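Local coordinates for protein maleylacetoacetate isomerase (Anaeromyxobacter dehalogenans, PDB 4IGJ) that probably catalyses the glutathione-dependent cis-trans isomerisation of maleylacetoacetate, as a member of the zeta class of glutathione transferases, at residues Q92-L97 / D187-P192; S129-M134 / V191-N196; P133-L138 / F157-G162. All blocks are in the same frame, centred on the assembly; numbering follows the deposited sequence. Where two conformers were deposited one is given.

Overall arrangement
Contacts 1 and 2 hold glutathione-binding residues, in a subunit modelled without glutathione, and contact 3 comes near them through Gln135. Contact 1 joins the N-terminal domain to helix 185-199. Contact 2 continues along that helix, its centre about 10 Å from the centre of contact 1, the two sharing Val191 and Pro192. Contacts 2 and 3, centres about 6 Å apart, start from the same turn and share Pro133 and Met134. They are also bonded to each other, since Gln193 NE2 lies 2.9 Å and Asn196 ND2 3.0 Å from Gln135 OE1, and both reach one sulfate. Contacts 1 and 3 do not touch: about 6 Å separates their nearest atoms.

Contact 1 of 3, residues Q92-L97 / D187-P192; sequences QSMAIL and DCYLVP
The domain interface of the glutathione transferase fold is bridged here by Tyr189, which reaches from helix 185-199 of the helical C-terminal domain to Ser93 at the start of helix 93-103 in the thioredoxin-like N-terminal domain. The short segments are too far apart for backbone packing: their axes come no closer than 12.3 Å and run at 141° to each other, and the ring fills the distance. With CG beside the backbone N and anti to the carbonyl carbon (chi1 -78°), the ring extends toward helix 93-103. Its OH ends 2.8 Å from Ser93 OG in a hydrogen bond whose donor could be either hydroxyl. Met94 N also comes near that OH, but the angle is too poor for a bond. The Met94 chain crosses the tyrosine at about a right angle, and its bend at chi2 puts SD 4.6 Å from the Tyr189 ring centroid, 52° off the ring normal, an oblique Met-aromatic contact. Leu97 and Tyr189 point at each other, with Leu97 CD1 3.6 Å from Tyr189 CE2. Around this core, Arg38 NH1 bonds to Ser93 OG, and helix 114-128 adds Ala124 and Asn128 against the tyrosine. A phenylalanine at Tyr189 would probably keep much of the packing with Met94 and Leu97, but would leave Ser93 OG without its partner on helix 185-199. Ser93 contacts glutathione in a structure of this protein, as does Arg38. The chemistry therefore implies that the phenol, though buried, has a polar mate, and that Ser93 OG, shared between Tyr189 OH and Arg38 NH1, links a glutathione-binding serine to the helical domain while sulfur and methyl groups pack round the ring.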
loop_
_atom_site.group_PDB
_atom_site.type_symbol
_atom_site.label_atom_id
_atom_site.label_comp_id
_atom_site.label_asym_id
_atom_site.label_seq_id
_atom_site.Cartn_x
_atom_site.Cartn_y
_atom_site.Cartn_z
ATOM N N GLN A 92 -9.506 -3.436 1.577
ATOM C CA GLN A 92 -8.087 -3.030 1.577
ATOM C C GLN A 92 -7.541 -2.972 2.989
ATOM O O GLN A 92 -7.996 -2.177 3.806
ATOM C CB GLN A 92 -7.835 -1.712 0.838
ATOM C CG GLN A 92 -7.897 -1.826 -0.677
ATOM C CD GLN A 92 -6.683 -2.544 -1.279
ATOM O OE1 GLN A 92 -5.629 -2.661 -0.651
ATOM N NE2 GLN A 92 -6.836 -3.022 -2.505
ATOM N N SER A 93 -6.565 -3.822 3.279
ATOM C CA SER A 93 -6.050 -3.938 4.645
ATOM C C SER A 93 -5.678 -2.605 5.301
ATOM O O SER A 93 -6.013 -2.375 6.461
ATOM C CB SER A 93 -4.878 -4.931 4.732
ATOM O OG SER A 93 -3.726 -4.456 4.032
ATOM N N MET A 94 -5.015 -1.712 4.573
ATOM C CA MET A 94 -4.579 -0.468 5.194
ATOM C C MET A 94 -5.754 0.440 5.487
ATOM O O MET A 94 -5.790 1.086 6.533
ATOM C CB MET A 94 -3.540 0.262 4.345
ATOM C CG MET A 94 -2.815 1.373 5.112
ATOM S SD MET A 94 -1.638 0.680 6.285
ATOM C CE MET A 94 -0.982 2.158 7.068
ATOM N N ALA A 95 -6.737 0.472 4.589
ATOM C CA ALA A 95 -7.933 1.283 4.818
ATOM C C ALA A 95 -8.729 0.749 6.004
ATOM O O ALA A 95 -9.231 1.527 6.821
ATOM C CB ALA A 95 -8.812 1.324 3.570
ATOM N N ILE A 96 -8.829 -0.573 6.116
ATOM C CA ILE A 96 -9.525 -1.207 7.233
ATOM C C ILE A 96 -8.815 -0.893 8.542
ATOM O O ILE A 96 -9.449 -0.496 9.528
ATOM C CB ILE A 96 -9.608 -2.737 7.050
ATOM C CG1 ILE A 96 -10.462 -3.088 5.830
ATOM C CG2 ILE A 96 -10.167 -3.397 8.324
ATOM C CD1 ILE A 96 -10.312 -4.545 5.395
ATOM N N LEU A 97 -7.493 -1.051 8.570
ATOM C CA LEU A 97 -6.735 -0.766 9.787
ATOM C C LEU A 97 -6.795 0.703 10.196
ATOM O O LEU A 97 -6.892 1.004 11.391
ATOM C CB LEU A 97 -5.285 -1.240 9.645
ATOM C CG LEU A 97 -5.144 -2.769 9.642
ATOM C CD1 LEU A 97 -3.809 -3.199 9.047
ATOM C CD2 LEU A 97 -5.302 -3.336 11.057
ATOM N N ASP A 187 3.990 -3.667 12.814
ATOM C CA ASP A 187 4.124 -5.072 13.173
ATOM C C ASP A 187 3.025 -5.918 12.546
ATOM O O ASP A 187 3.231 -7.097 12.264
ATOM C CB ASP A 187 4.115 -5.227 14.688
ATOM C CG ASP A 187 5.154 -4.352 15.350
ATOM O OD1 ASP A 187 6.354 -4.579 15.097
ATOM O OD2 ASP A 187 4.762 -3.433 16.099
ATOM N N CYS A 188 1.857 -5.318 12.338
ATOM C CA CYS A 188 0.738 -6.016 11.709
ATOM C C CYS A 188 1.061 -6.426 10.275
ATOM O O CYS A 188 0.517 -7.418 9.769
ATOM C CB CYS A 188 -0.529 -5.156 11.747
ATOM S SG CYS A 188 -1.146 -4.806 13.432
ATOM N N TYR A 189 1.949 -5.669 9.631
ATOM C CA TYR A 189 2.418 -5.973 8.273
ATOM C C TYR A 189 3.674 -6.854 8.271
ATOM O O TYR A 189 3.803 -7.757 7.439
ATOM C CB TYR A 189 2.651 -4.668 7.479
ATOM C CG TYR A 189 1.354 -4.084 6.977
ATOM C CD1 TYR A 189 0.930 -4.316 5.678
ATOM C CD2 TYR A 189 0.528 -3.345 7.821
ATOM C CE1 TYR A 189 -0.287 -3.815 5.218
ATOM C CE2 TYR A 189 -0.690 -2.853 7.370
ATOM C CZ TYR A 189 -1.088 -3.093 6.079
ATOM O OH TYR A 189 -2.295 -2.621 5.632
ATOM N N LEU A 190 4.592 -6.597 9.196
ATOM C CA LEU A 190 5.838 -7.366 9.271
ATOM C C LEU A 190 5.615 -8.856 9.532
ATOM O O LEU A 190 6.180 -9.713 8.841
ATOM C CB LEU A 190 6.739 -6.797 10.364
ATOM C CG LEU A 190 8.010 -7.611 10.589
ATOM C CD1 LEU A 190 8.890 -7.539 9.365
ATOM C CD2 LEU A 190 8.734 -7.072 11.803
ATOM N N VAL A 191 4.792 -9.167 10.526
ATOM C CA VAL A 191 4.667 -10.543 10.989
ATOM C C VAL A 191 4.142 -11.499 9.905
ATOM O O VAL A 191 4.749 -12.536 9.659
ATOM C CB VAL A 191 3.894 -10.608 12.322
ATOM C CG1 VAL A 191 3.469 -12.038 12.640
ATOM C CG2 VAL A 191 4.765 -10.052 13.445
ATOM N N PRO A 192 3.056 -11.140 9.214
ATOM C CA PRO A 192 2.607 -12.052 8.157
ATOM C C PRO A 192 3.604 -12.160 7.001
ATOM O O PRO A 192 3.692 -13.217 6.366
ATOM C CB PRO A 192 1.283 -11.427 7.706
ATOM C CG PRO A 192 0.796 -10.689 8.936
ATOM C CD PRO A 192 2.060 -10.084 9.478
#

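Contact 2 of 3, residues S129-M134 / V191-N196; sequences SGTQPM and VPQLYN. With SO4 (sulfate ion), chain C.
This is a small, buried packing contact inside the all-helical C-terminal domain of the glutathione transferase fold, where Thr131 and Gln132, in the turn after helix 114-128, meet Gln193 on helix 185-199. The two segments bury 120 Å² between them, and their CA atoms are nearest at Gln132 and Gln193, 7.3 Å apart. Gln193 supplies the reach: CG lies anti to the backbone N (chi1 -171°) and the chain then bends at chi2, presenting the amide to the turn. The Thr131 CG2 methyl rests against that amide, 3.5 Å from Gln193 OE1. The same oxygen is 3.6 Å from Gln132 N, which is proximity without a hydrogen bond. Two of the polar atoms have partners outside the segments: Thr131 OG1 bonds to His126 O, while Gln193 NE2 is hydrogen-bonded to Gln135 OE1, which should help to set the turn of the amide. Beyond this point the two segments are joined through a sulfate, probably from the crystallisation liquor, which is also hydrogen-bonded to Ser34 OG and Gln135 NE2. Gln132 contacts glutathione in a structure of this protein and packs on Arg38, another glutathione-binding residue, so the anion probably sits beside that site. Its oxygen O2 is held unequally: Gln132 NE2 donates to it over 3.0 Å with a nearly straight N-H...O angle of 169°, whereas the bond from Asn196 ND2, which also donates to Gln135 OE1, is weak at 3.2 Å and 122°.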
loop_
_atom_site.group_PDB
_atom_site.type_symbol
_atom_site.label_atom_id
_atom_site.label_comp_id
_atom_site.label_asym_id
_atom_site.label_seq_id
_atom_site.Cartn_x
_atom_site.Cartn_y
_atom_site.Cartn_z
ATOM N N SER A 129 2.577 -2.330 -0.286
ATOM C CA SER A 129 2.725 -2.014 -1.702
ATOM C C SER A 129 4.073 -2.435 -2.277
ATOM O O SER A 129 4.206 -2.598 -3.482
ATOM C CB SER A 129 2.486 -0.519 -1.944
ATOM O OG SER A 129 3.519 0.272 -1.383
ATOM N N GLY A 130 5.071 -2.610 -1.419
ATOM C CA GLY A 130 6.420 -2.866 -1.899
ATOM C C GLY A 130 6.918 -4.298 -1.896
ATOM O O GLY A 130 7.974 -4.588 -2.468
ATOM N N THR A 131 6.174 -5.192 -1.256
ATOM C CA THR A 131 6.610 -6.573 -1.092
ATOM C C THR A 131 5.506 -7.581 -1.431
ATOM O O THR A 131 5.657 -8.402 -2.338
ATOM C CB THR A 131 7.106 -6.815 0.349
ATOM O OG1 THR A 131 8.082 -5.824 0.690
ATOM C CG2 THR A 131 7.723 -8.196 0.475
ATOM N N GLN A 132 4.397 -7.528 -0.702
ATOM C CA GLN A 132 3.328 -8.499 -0.871
ATOM C C GLN A 132 2.766 -8.584 -2.297
ATOM O O GLN A 132 2.517 -9.687 -2.772
ATOM C CB GLN A 132 2.204 -8.290 0.161
ATOM C CG GLN A 132 1.151 -9.408 0.196
ATOM C CD GLN A 132 0.101 -9.313 -0.891
ATOM O OE1 GLN A 132 -0.139 -8.246 -1.464
ATOM N NE2 GLN A 132 -0.543 -10.440 -1.177
ATOM N N PRO A 133 2.568 -7.438 -2.996
ATOM C CA PRO A 133 1.978 -7.577 -4.337
ATOM C C PRO A 133 2.821 -8.451 -5.272
ATOM O O PRO A 133 2.259 -9.102 -6.153
ATOM C CB PRO A 133 1.936 -6.127 -4.852
ATOM C CG PRO A 133 1.807 -5.310 -3.591
ATOM C CD PRO A 133 2.702 -6.017 -2.614
ATOM N N MET A 134 4.134 -8.487 -5.063
ATOM C CA MET A 134 4.998 -9.244 -5.958
ATOM C C MET A 134 4.937 -10.734 -5.678
ATOM O O MET A 134 5.497 -11.528 -6.424
ATOM C CB MET A 134 6.436 -8.724 -5.882
ATOM C CG MET A 134 6.755 -7.584 -6.882
ATOM S SD MET A 134 5.639 -6.178 -6.743
ATOM C CE MET A 134 5.955 -5.741 -5.052
ATOM N N VAL A 191 4.792 -9.167 10.526
ATOM C CA VAL A 191 4.667 -10.543 10.989
ATOM C C VAL A 191 4.142 -11.499 9.905
ATOM O O VAL A 191 4.749 -12.536 9.659
ATOM C CB VAL A 191 3.894 -10.608 12.322
ATOM C CG1 VAL A 191 3.469 -12.038 12.640
ATOM C CG2 VAL A 191 4.765 -10.052 13.445
ATOM N N PRO A 192 3.056 -11.140 9.214
ATOM C CA PRO A 192 2.607 -12.052 8.157
ATOM C C PRO A 192 3.604 -12.160 7.001
ATOM O O PRO A 192 3.692 -13.217 6.366
ATOM C CB PRO A 192 1.283 -11.427 7.706
ATOM C CG PRO A 192 0.796 -10.689 8.936
ATOM C CD PRO A 192 2.060 -10.084 9.478
ATOM N N GLN A 193 4.362 -11.097 6.739
ATOM C CA GLN A 193 5.311 -11.127 5.636
ATOM C C GLN A 193 6.474 -12.068 5.941
ATOM O O GLN A 193 6.961 -12.763 5.045
ATOM C CB GLN A 193 5.817 -9.717 5.305
ATOM C CG GLN A 193 6.651 -9.657 4.024
ATOM C CD GLN A 193 5.857 -10.101 2.820
ATOM O OE1 GLN A 193 4.994 -9.369 2.336
ATOM N NE2 GLN A 193 6.120 -11.315 2.333
ATOM N N LEU A 194 6.905 -12.104 7.200
ATOM C CA LEU A 194 7.977 -13.024 7.601
ATOM C C LEU A 194 7.508 -14.473 7.517
ATOM O O LEU A 194 8.279 -15.348 7.125
ATOM C CB LEU A 194 8.477 -12.708 9.010
ATOM C CG LEU A 194 9.237 -11.400 9.172
ATOM C CD1 LEU A 194 9.495 -11.141 10.642
ATOM C CD2 LEU A 194 10.545 -11.434 8.389
ATOM N N TYR A 195 6.248 -14.729 7.850
ATOM C CA TYR A 195 5.681 -16.061 7.678
ATOM C C TYR A 195 5.732 -16.461 6.197
ATOM O O TYR A 195 6.075 -17.600 5.863
ATOM C CB TYR A 195 4.249 -16.075 8.211
ATOM C CG TYR A 195 3.412 -17.317 7.929
ATOM C CD1 TYR A 195 3.198 -18.274 8.913
ATOM C CD2 TYR A 195 2.777 -17.488 6.704
ATOM C CE1 TYR A 195 2.398 -19.390 8.652
ATOM C CE2 TYR A 195 1.994 -18.592 6.442
ATOM C CZ TYR A 195 1.804 -19.535 7.417
ATOM O OH TYR A 195 1.005 -20.631 7.142
ATOM N N ASN A 196 5.409 -15.537 5.300
ATOM C CA ASN A 196 5.468 -15.856 3.876
ATOM C C ASN A 196 6.902 -16.083 3.401
ATOM O O ASN A 196 7.146 -16.961 2.572
ATOM C CB ASN A 196 4.758 -14.777 3.047
ATOM C CG ASN A 196 3.247 -14.912 3.079
ATOM O OD1 ASN A 196 2.699 -15.737 3.804
ATOM N ND2 ASN A 196 2.565 -14.079 2.300
HETATM S S SO4 C . -0.521 -14.041 0.410
HETATM O O1 SO4 C . 0.482 -15.065 0.182
HETATM O O2 SO4 C . 0.145 -12.755 0.592
HETATM O O3 SO4 C . -1.275 -14.402 1.598
HETATM O O4 SO4 C . -1.427 -13.991 -0.726
#

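Contact 3 of 3, residues P133-L138 / F157-G162; sequences PMQNAL and FFIARG. With SO4 (sulfate ion), chain C.
The backbones draw closest at Met134 and Phe158, with CA atoms 6.5 Å apart, where the turn leading to helix 137-146 passes helix 150-171. Chi1 (-89°) brings Met134 CG over one face of the Phe158 ring, and the bend at chi2 keeps SD above that face. CG makes the close CH-pi contact, 3.8 Å from the Phe158 centroid and only 16° off the normal, while Met134 SD is 5.3 Å from the same centroid. On the opposite face, Phe157 CD2 lies 3.7 Å above the plane over the ring centre, so Phe158 is clamped on both sides. Gln135 crosses Ile159 obliquely: Gln135 CG lies against Ile159 CG1 and CD1, and Gln135 OE1 comes to 3.8 Å from Ile159 CD1. With Gln193 and Asn196 both donating to OE1, the Gln135 amide should be held in its orientation; in this crystal NE2 additionally donates to sulfate O1 over 3.2 Å at 145°. Asn136 then N-caps helix 137-146, its OD1 bonded to Val139 N. Overall this is a CH-pi contact of a methionine over a phenylalanine face, with a more distant Met-aromatic component, within the helical C-terminal domain of the glutathione transferase fold.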
loop_
_atom_site.group_PDB
_atom_site.type_symbol
_atom_site.label_atom_id
_atom_site.label_comp_id
_atom_site.label_asym_id
_atom_site.label_seq_id
_atom_site.Cartn_x
_atom_site.Cartn_y
_atom_site.Cartn_z
ATOM N N PRO A 133 2.568 -7.438 -2.996
ATOM C CA PRO A 133 1.978 -7.577 -4.337
ATOM C C PRO A 133 2.821 -8.451 -5.272
ATOM O O PRO A 133 2.259 -9.102 -6.153
ATOM C CB PRO A 133 1.936 -6.127 -4.852
ATOM C CG PRO A 133 1.807 -5.310 -3.591
ATOM C CD PRO A 133 2.702 -6.017 -2.614
ATOM N N MET A 134 4.134 -8.487 -5.063
ATOM C CA MET A 134 4.998 -9.244 -5.958
ATOM C C MET A 134 4.937 -10.734 -5.678
ATOM O O MET A 134 5.497 -11.528 -6.424
ATOM C CB MET A 134 6.436 -8.724 -5.882
ATOM C CG MET A 134 6.755 -7.584 -6.882
ATOM S SD MET A 134 5.639 -6.178 -6.743
ATOM C CE MET A 134 5.955 -5.741 -5.052
ATOM N N GLN A 135 4.258 -11.116 -4.599
ATOM C CA GLN A 135 4.077 -12.528 -4.305
ATOM C C GLN A 135 2.613 -12.906 -4.100
ATOM O O GLN A 135 2.321 -13.925 -3.474
ATOM C CB GLN A 135 4.949 -12.957 -3.113
ATOM C CG GLN A 135 4.794 -12.097 -1.857
ATOM C CD GLN A 135 4.070 -12.811 -0.726
ATOM O OE1 GLN A 135 4.411 -12.646 0.441
ATOM N NE2 GLN A 135 3.063 -13.600 -1.067
ATOM N N ASN A 136 1.683 -12.122 -4.642
ATOM C CA ASN A 136 0.286 -12.530 -4.497
ATOM C C ASN A 136 -0.066 -13.700 -5.406
ATOM O O ASN A 136 0.666 -13.997 -6.351
ATOM C CB ASN A 136 -0.713 -11.354 -4.553
ATOM C CG ASN A 136 -1.109 -10.931 -5.970
ATOM O OD1 ASN A 136 -1.116 -11.716 -6.915
ATOM N ND2 ASN A 136 -1.490 -9.667 -6.100
ATOM N N ALA A 137 -1.182 -14.357 -5.117
ATOM C CA ALA A 137 -1.508 -15.633 -5.753
ATOM C C ALA A 137 -1.579 -15.583 -7.277
ATOM O O ALA A 137 -1.025 -16.454 -7.951
ATOM C CB ALA A 137 -2.804 -16.194 -5.175
ATOM N N LEU A 138 -2.274 -14.585 -7.816
ATOM C CA LEU A 138 -2.418 -14.458 -9.265
ATOM C C LEU A 138 -1.067 -14.218 -9.945
ATOM O O LEU A 138 -0.778 -14.796 -10.999
ATOM C CB LEU A 138 -3.411 -13.346 -9.612
ATOM C CG LEU A 138 -3.711 -13.126 -11.097
ATOM C CD1 LEU A 138 -4.299 -14.383 -11.729
ATOM C CD2 LEU A 138 -4.645 -11.947 -11.282
ATOM N N PHE A 157 13.132 -13.459 -4.360
ATOM C CA PHE A 157 13.863 -12.260 -4.745
ATOM C C PHE A 157 13.186 -10.999 -4.211
ATOM O O PHE A 157 13.835 -10.140 -3.614
ATOM C CB PHE A 157 14.003 -12.168 -6.265
ATOM C CG PHE A 157 14.640 -10.888 -6.727
ATOM C CD1 PHE A 157 16.019 -10.747 -6.739
ATOM C CD2 PHE A 157 13.855 -9.813 -7.128
ATOM C CE1 PHE A 157 16.604 -9.563 -7.154
ATOM C CE2 PHE A 157 14.438 -8.623 -7.548
ATOM C CZ PHE A 157 15.813 -8.501 -7.558
ATOM N N PHE A 158 11.884 -10.888 -4.449
ATOM C CA PHE A 158 11.171 -9.670 -4.080
ATOM C C PHE A 158 10.910 -9.563 -2.585
ATOM O O PHE A 158 10.946 -8.471 -2.020
ATOM C CB PHE A 158 9.889 -9.519 -4.900
ATOM C CG PHE A 158 10.133 -9.006 -6.290
ATOM C CD1 PHE A 158 10.452 -7.667 -6.494
ATOM C CD2 PHE A 158 10.058 -9.847 -7.386
ATOM C CE1 PHE A 158 10.695 -7.188 -7.764
ATOM C CE2 PHE A 158 10.296 -9.373 -8.663
ATOM C CZ PHE A 158 10.618 -8.039 -8.849
ATOM N N ILE A 159 10.666 -10.691 -1.929
ATOM C CA ILE A 159 10.537 -10.669 -0.479
ATOM C C ILE A 159 11.852 -10.267 0.200
ATOM O O ILE A 159 11.850 -9.435 1.107
ATOM C CB ILE A 159 10.016 -12.017 0.054
ATOM C CG1 ILE A 159 8.581 -12.253 -0.443
ATOM C CG2 ILE A 159 10.096 -12.067 1.574
ATOM C CD1 ILE A 159 8.030 -13.639 -0.124
ATOM N N ALA A 160 12.970 -10.840 -0.253
ATOM C CA ALA A 160 14.283 -10.508 0.298
ATOM C C ALA A 160 14.564 -9.021 0.120
ATOM O O ALA A 160 15.035 -8.350 1.044
ATOM C CB ALA A 160 15.379 -11.344 -0.368
ATOM N N ARG A 161 14.278 -8.520 -1.079
ATOM C CA ARG A 161 14.433 -7.101 -1.384
ATOM C C ARG A 161 13.644 -6.237 -0.402
ATOM O O ARG A 161 14.167 -5.258 0.147
ATOM C CB ARG A 161 13.970 -6.830 -2.815
ATOM C CG ARG A 161 13.970 -5.369 -3.197
ATOM C CD ARG A 161 13.906 -5.199 -4.702
ATOM N NE ARG A 161 14.331 -3.863 -5.093
ATOM C CZ ARG A 161 15.565 -3.567 -5.482
ATOM N NH1 ARG A 161 16.488 -4.519 -5.545
ATOM N NH2 ARG A 161 15.875 -2.324 -5.817
ATOM N N GLY A 162 12.387 -6.608 -0.179
ATOM C CA GLY A 162 11.534 -5.909 0.765
ATOM C C GLY A 162 12.013 -5.982 2.209
ATOM O O GLY A 162 12.001 -4.983 2.919
HETATM S S SO4 C . -0.521 -14.041 0.410
HETATM O O1 SO4 C . 0.482 -15.065 0.182
HETATM O O2 SO4 C . 0.145 -12.755 0.592
HETATM O O3 SO4 C . -1.275 -14.402 1.598
HETATM O O4 SO4 C . -1.427 -13.991 -0.726
#